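Beta-galactosidase (Bacillus circulans subsp. alkalophilus, PDB 3TTY) hydrolyses terminal beta-galactosyl residues from beta-galactosides, and is a trimeric glycoside hydrolase with a TIM-barrel catalytic domain. Local coordinates at residues 99-104 and 200-205; 217-222 and 408-413. One frame throughout, in Å; residues are numbered along the deposited sequence.

Contact 1 (99-104 and 200-205); sequences VDYEGR and PNALSE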
loop_
_atom_site.group_PDB
_atom_site.type_symbol
_atom_site.label_atom_id
_atom_site.label_comp_id
_atom_site.label_asym_id
_atom_site.label_seq_id
_atom_site.Cartn_x
_atom_site.Cartn_y
_atom_site.Cartn_z
ATOM N N VAL A 99 20.913 -9.027 -4.325
ATOM C CA VAL A 99 20.389 -8.503 -3.084
ATOM C C VAL A 99 19.427 -7.380 -3.476
ATOM O O VAL A 99 19.753 -6.519 -4.309
ATOM C CB VAL A 99 21.522 -8.021 -2.176
ATOM C CG1 VAL A 99 21.000 -7.099 -1.081
ATOM C CG2 VAL A 99 22.211 -9.222 -1.571
ATOM N N ASP A 100 18.214 -7.418 -2.932
ATOM C CA ASP A 100 17.204 -6.496 -3.413
ATOM C C ASP A 100 17.231 -5.130 -2.731
ATOM O O ASP A 100 18.028 -4.863 -1.829
ATOM C CB ASP A 100 15.802 -7.123 -3.382
ATOM C CG ASP A 100 15.330 -7.455 -1.976
ATOM O OD1 ASP A 100 15.683 -6.722 -1.027
ATOM O OD2 ASP A 100 14.593 -8.457 -1.826
ATOM N N TYR A 101 16.346 -4.270 -3.198
ATOM C CA TYR A 101 16.194 -2.917 -2.701
ATOM C C TYR A 101 15.930 -2.893 -1.192
ATOM O O TYR A 101 16.237 -1.912 -0.524
ATOM C CB TYR A 101 15.068 -2.242 -3.493
ATOM C CG TYR A 101 14.743 -0.819 -3.095
ATOM C CD1 TYR A 101 15.440 0.252 -3.639
ATOM C CD2 TYR A 101 13.716 -0.550 -2.197
ATOM C CE1 TYR A 101 15.125 1.558 -3.290
ATOM C CE2 TYR A 101 13.398 0.743 -1.841
ATOM C CZ TYR A 101 14.104 1.796 -2.387
ATOM O OH TYR A 101 13.772 3.084 -2.041
ATOM N N GLU A 102 15.399 -3.985 -0.645
ATOM C CA GLU A 102 15.131 -4.030 0.784
ATOM C C GLU A 102 16.311 -4.606 1.562
ATOM O O GLU A 102 16.228 -4.770 2.772
ATOM C CB GLU A 102 13.850 -4.826 1.092
ATOM C CG GLU A 102 12.631 -4.470 0.225
ATOM C CD GLU A 102 12.022 -3.114 0.559
ATOM O OE1 GLU A 102 12.305 -2.563 1.649
ATOM O OE2 GLU A 102 11.258 -2.592 -0.280
ATOM N N GLY A 103 17.404 -4.909 0.864
ATOM C CA GLY A 103 18.617 -5.426 1.492
ATOM C C GLY A 103 18.680 -6.948 1.599
ATOM O O GLY A 103 19.632 -7.512 2.159
ATOM N N ARG A 104 17.671 -7.621 1.060
ATOM C CA ARG A 104 17.560 -9.068 1.226
ATOM C C ARG A 104 18.339 -9.837 0.176
ATOM O O ARG A 104 18.231 -9.551 -1.011
ATOM C CB ARG A 104 16.094 -9.489 1.150
ATOM C CG ARG A 104 15.236 -8.932 2.256
ATOM C CD ARG A 104 13.777 -9.346 2.059
ATOM N NE ARG A 104 13.216 -8.795 0.832
ATOM C CZ ARG A 104 11.915 -8.651 0.616
ATOM N NH1 ARG A 104 11.043 -9.017 1.550
ATOM N NH2 ARG A 104 11.487 -8.136 -0.524
ATOM N N PRO A 200 22.743 3.027 -2.544
ATOM C CA PRO A 200 21.517 3.650 -2.059
ATOM C C PRO A 200 20.304 2.742 -2.234
ATOM O O PRO A 200 19.865 2.507 -3.347
ATOM C CB PRO A 200 21.381 4.888 -2.961
ATOM C CG PRO A 200 22.032 4.478 -4.267
ATOM C CD PRO A 200 23.063 3.420 -3.933
ATOM N N ASN A 201 19.779 2.225 -1.133
ATOM C CA ASN A 201 18.512 1.499 -1.150
ATOM C C ASN A 201 17.804 1.737 0.176
ATOM O O ASN A 201 18.088 2.717 0.850
ATOM C CB ASN A 201 18.712 0.005 -1.461
ATOM C CG ASN A 201 19.539 -0.711 -0.411
ATOM O OD1 ASN A 201 19.849 -0.153 0.635
ATOM N ND2 ASN A 201 19.879 -1.968 -0.681
ATOM N N ALA A 202 16.891 0.858 0.554
ATOM C CA ALA A 202 16.090 1.091 1.755
ATOM C C ALA A 202 16.905 1.098 3.056
ATOM O O ALA A 202 16.427 1.567 4.082
ATOM C CB ALA A 202 14.932 0.078 1.845
ATOM N N LEU A 203 18.126 0.571 3.018
ATOM C CA LEU A 203 18.966 0.548 4.208
ATOM C C LEU A 203 19.721 1.872 4.381
ATOM O O LEU A 203 20.273 2.126 5.440
ATOM C CB LEU A 203 19.973 -0.613 4.161
ATOM C CG LEU A 203 19.446 -2.055 4.042
ATOM C CD1 LEU A 203 20.588 -3.100 4.013
ATOM C CD2 LEU A 203 18.453 -2.381 5.156
ATOM N N SER A 204 19.738 2.711 3.345
ATOM C CA SER A 204 20.647 3.853 3.332
ATOM C C SER A 204 19.987 5.194 2.994
ATOM O O SER A 204 19.453 5.831 3.881
ATOM C CB SER A 204 21.859 3.568 2.431
ATOM O OG SER A 204 21.446 3.163 1.134
ATOM N N GLU A 205 20.014 5.614 1.725
ATOM C CA GLU A 205 19.489 6.927 1.344
ATOM C C GLU A 205 18.075 6.923 0.762
ATOM O O GLU A 205 17.483 7.980 0.570
ATOM C CB GLU A 205 20.405 7.594 0.314
ATOM C CG GLU A 205 21.830 7.824 0.761
ATOM C CD GLU A 205 21.961 8.865 1.874
ATOM O OE1 GLU A 205 23.110 9.186 2.229
ATOM O OE2 GLU A 205 20.930 9.350 2.395
#
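Tyr101 and Ala202 share the one hydrogen bond between these two turns: Ala202 N gives its hydrogen to Tyr101 O at 3.0 Å, nearly along the C=O axis. Each partner sits in a type I beta turn, Asp100 to Gly103 and Asn201 to Ser204, and each turn opens with an Asx turn. Asp100 OD1 takes the N-H groups of Glu102 and Arg104 from opposite faces of its carboxylate plane, while OD2 receives Arg104 NE through its syn lone pair in a salt bridge. Asn201 OD1 accepts from Leu203 N at 3.0 Å, the donor standing above the carbonyl plane.

The tyrosine ring packs on the second turn. Its CG is anti to the backbone N (chi1 179°), and Ala202 N lies over the centre of one ring face. The apolar contact is Tyr101 CE2 to Ala202 CB at 4.0 Å; Tyr101 CD1 lies 3.9 Å from Asn201 CB. At the other end Leu203 CD1 rests 4.0 Å from Gly103 CA. A beta carbon there would collide with that methyl, and the glycine's backbone angles (phi 90°, psi 3°) disfavour a side chain in any case.

The charged ends point to the trimer interface. Glu102 OE1, 3.7 Å from Ala202 CB, makes a salt bridge with Arg104 of the second subunit, which also packs on Ala202 and Leu203. Within the chain, Tyr101 OH is bonded to Gly209 N, and the ring touches Glu206 of strand 206-207. Pro200 leads back onto helix 215-243.

Contact 2 (217-222 and 408-413); sequences ISLDYR and RWALEL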
loop_
_atom_site.group_PDB
_atom_site.type_symbol
_atom_site.label_atom_id
_atom_site.label_comp_id
_atom_site.label_asym_id
_atom_site.label_seq_id
_atom_site.Cartn_x
_atom_site.Cartn_y
_atom_site.Cartn_z
ATOM N N ILE A 217 23.881 10.490 -5.456
ATOM C CA ILE A 217 24.239 9.097 -5.241
ATOM C C ILE A 217 23.269 8.160 -5.987
ATOM O O ILE A 217 23.683 7.261 -6.708
ATOM C CB ILE A 217 24.242 8.784 -3.734
ATOM C CG1 ILE A 217 25.208 9.727 -3.013
ATOM C CG2 ILE A 217 24.618 7.336 -3.481
ATOM C CD1 ILE A 217 25.322 9.473 -1.515
ATOM N N SER A 218 21.974 8.392 -5.811
ATOM C CA SER A 218 20.948 7.580 -6.449
ATOM C C SER A 218 21.083 7.617 -7.965
ATOM O O SER A 218 20.960 6.594 -8.638
ATOM C CB SER A 218 19.574 8.086 -6.039
ATOM O OG SER A 218 19.370 7.890 -4.651
ATOM N N LEU A 219 21.343 8.804 -8.494
ATOM C CA LEU A 219 21.504 8.992 -9.928
ATOM C C LEU A 219 22.692 8.192 -10.459
ATOM O O LEU A 219 22.552 7.446 -11.421
ATOM C CB LEU A 219 21.676 10.478 -10.246
ATOM C CG LEU A 219 21.847 10.897 -11.708
ATOM C CD1 LEU A 219 20.770 10.280 -12.572
ATOM C CD2 LEU A 219 21.842 12.435 -11.833
ATOM N N ASP A 220 23.854 8.355 -9.825
ATOM C CA ASP A 220 25.053 7.601 -10.182
ATOM C C ASP A 220 24.911 6.101 -10.042
ATOM O O ASP A 220 25.500 5.357 -10.809
ATOM C CB ASP A 220 26.277 8.060 -9.377
ATOM C CG ASP A 220 26.862 9.358 -9.903
ATOM O OD1 ASP A 220 27.717 9.949 -9.210
ATOM O OD2 ASP A 220 26.442 9.804 -10.997
ATOM N N TYR A 221 24.153 5.644 -9.058
ATOM C CA TYR A 221 24.024 4.204 -8.893
ATOM C C TYR A 221 23.216 3.598 -10.053
ATOM O O TYR A 221 23.535 2.509 -10.557
ATOM C CB TYR A 221 23.415 3.858 -7.533
ATOM C CG TYR A 221 23.670 2.423 -7.148
ATOM C CD1 TYR A 221 24.912 2.027 -6.643
ATOM C CD2 TYR A 221 22.675 1.456 -7.300
ATOM C CE1 TYR A 221 25.152 0.703 -6.294
ATOM C CE2 TYR A 221 22.904 0.138 -6.951
ATOM C CZ TYR A 221 24.142 -0.231 -6.459
ATOM O OH TYR A 221 24.361 -1.537 -6.127
ATOM N N ARG A 222 22.187 4.321 -10.489
ATOM C CA ARG A 222 21.412 3.894 -11.642
ATOM C C ARG A 222 22.272 3.891 -12.913
ATOM O O ARG A 222 22.194 2.953 -13.712
ATOM C CB ARG A 222 20.139 4.741 -11.786
ATOM C CG ARG A 222 19.072 4.380 -10.757
ATOM C CD ARG A 222 18.138 5.535 -10.412
ATOM N NE ARG A 222 17.092 5.117 -9.471
ATOM C CZ ARG A 222 17.277 4.957 -8.158
ATOM N NH1 ARG A 222 18.471 5.187 -7.619
ATOM N NH2 ARG A 222 16.274 4.563 -7.382
ATOM N N ARG A 408 15.343 11.694 -16.910
ATOM C CA ARG A 408 14.235 10.991 -16.271
ATOM C C ARG A 408 14.556 10.580 -14.830
ATOM O O ARG A 408 13.780 10.846 -13.913
ATOM C CB ARG A 408 13.842 9.755 -17.085
ATOM C CG ARG A 408 12.738 8.934 -16.435
ATOM C CD ARG A 408 12.143 7.900 -17.392
ATOM N NE ARG A 408 11.012 7.180 -16.804
ATOM C CZ ARG A 408 10.328 6.222 -17.432
ATOM N NH1 ARG A 408 10.658 5.870 -18.668
ATOM N NH2 ARG A 408 9.323 5.608 -16.823
ATOM N N TRP A 409 15.693 9.918 -14.637
ATOM C CA TRP A 409 16.121 9.502 -13.306
ATOM C C TRP A 409 16.202 10.671 -12.321
ATOM O O TRP A 409 15.691 10.588 -11.195
ATOM C CB TRP A 409 17.482 8.820 -13.376
ATOM C CG TRP A 409 17.474 7.509 -14.102
ATOM C CD1 TRP A 409 16.400 6.687 -14.309
ATOM C CD2 TRP A 409 18.595 6.873 -14.729
ATOM N NE1 TRP A 409 16.792 5.578 -15.019
ATOM C CE2 TRP A 409 18.133 5.666 -15.287
ATOM C CE3 TRP A 409 19.945 7.209 -14.870
ATOM C CZ2 TRP A 409 18.975 4.784 -15.963
ATOM C CZ3 TRP A 409 20.774 6.350 -15.545
ATOM C CH2 TRP A 409 20.290 5.140 -16.082
ATOM N N ALA A 410 16.855 11.752 -12.734
ATOM C CA ALA A 410 16.954 12.930 -11.868
ATOM C C ALA A 410 15.570 13.508 -11.522
ATOM O O ALA A 410 15.283 13.802 -10.353
ATOM C CB ALA A 410 17.848 13.988 -12.489
ATOM N N LEU A 411 14.707 13.641 -12.528
ATOM C CA LEU A 411 13.341 14.105 -12.283
ATOM C C LEU A 411 12.603 13.192 -11.324
ATOM O O LEU A 411 11.944 13.652 -10.405
ATOM C CB LEU A 411 12.551 14.203 -13.585
ATOM C CG LEU A 411 12.729 15.474 -14.403
ATOM C CD1 LEU A 411 11.897 15.388 -15.662
ATOM C CD2 LEU A 411 12.344 16.697 -13.571
ATOM N N GLU A 412 12.712 11.887 -11.525
ATOM C CA GLU A 412 11.933 10.970 -10.702
ATOM C C GLU A 412 12.486 10.820 -9.287
ATOM O O GLU A 412 11.765 10.412 -8.379
ATOM C CB GLU A 412 11.784 9.611 -11.389
ATOM C CG GLU A 412 10.957 9.692 -12.673
ATOM C CD GLU A 412 10.742 8.342 -13.347
ATOM O OE1 GLU A 412 11.257 7.318 -12.837
ATOM O OE2 GLU A 412 10.063 8.318 -14.401
ATOM N N LEU A 413 13.759 11.146 -9.100
ATOM C CA LEU A 413 14.387 11.060 -7.780
ATOM C C LEU A 413 14.266 12.368 -7.014
ATOM O O LEU A 413 14.487 12.415 -5.805
ATOM C CB LEU A 413 15.864 10.689 -7.914
ATOM C CG LEU A 413 16.142 9.250 -8.319
ATOM C CD1 LEU A 413 17.518 9.109 -8.978
ATOM C CD2 LEU A 413 16.029 8.388 -7.086
#
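Arg222 lays its CB on the indole of Trp409, 3.9 Å from the centroid of the six-membered ring and 9° off the normal, a CH-pi contact over the face. Leu219 comes to the same indole at its edge: Leu219 CD1 lies 3.9 Å from Trp409 CE3, and the two side chains cross at about a right angle. Trp409 is therefore gripped on a face and at the edge by residues one helical turn apart, and its NE1 is hydrogen-bonded to Pro258 O.

The second tight patch is built round Leu413. Its CD1 and CD2 both stand 3.7 Å from Ser218 CB, and CD2 also sits over the centre of the Arg222 guanidinium, 3.8 Å from CZ. The arginine chain is extended from CG to NE (chi3 177°). Arg222 NH1 is hydrogen-bonded to Ser218 O at 3.0 Å, with that oxygen near the guanidinium plane. The same NH1 forms a salt bridge with Glu206, whose OE1 also bonds Ser218 OG. An alanine in place of Arg222 would probably leave Glu206 without its charged mate and open a gap beside the Leu413 methyls.

To one side of these patches the fit is looser, with Leu219 CD2 no nearer than 4.3 Å to Ala410 CB. The more solvent-exposed side belongs to helix 405-413, where Arg408 NE and Glu412 OE2 form a salt bridge at 2.8 Å, which takes no part in the contact with segment 217-222.

The segments run roughly antiparallel, at 143°, with a closest axis approach of 9.7 Å. Helix 215-243 belongs to the TIM-barrel family region and helix 405-413 to the trimerisation region; helix 158-172 flanks the former and helix 423-435 the latter.

Contact 1 and contact 2 lie about 15 Å apart, centre to centre, and follow in series along the chain, yet they touch through Pro200. Pro200 CD packs 3.4 Å from Tyr221 CG, and Pro200 CG sits 3.9 Å from Ile217 CG2, which joins loop 200-205 to helix 215-243. Glu206 is a second link: it follows segment 200-205 directly, touches Tyr101 in contact 1 and is a partner in contact 2. The cysteine-bound zinc lies about 10 Å from the Asn201 side chain and about 14 Å from that of Arg222, so neither contact touches it. Neither includes a residue of the galactose pocket. Contact 1 faces the neighbouring subunits, whereas contact 2 is buried within one chain.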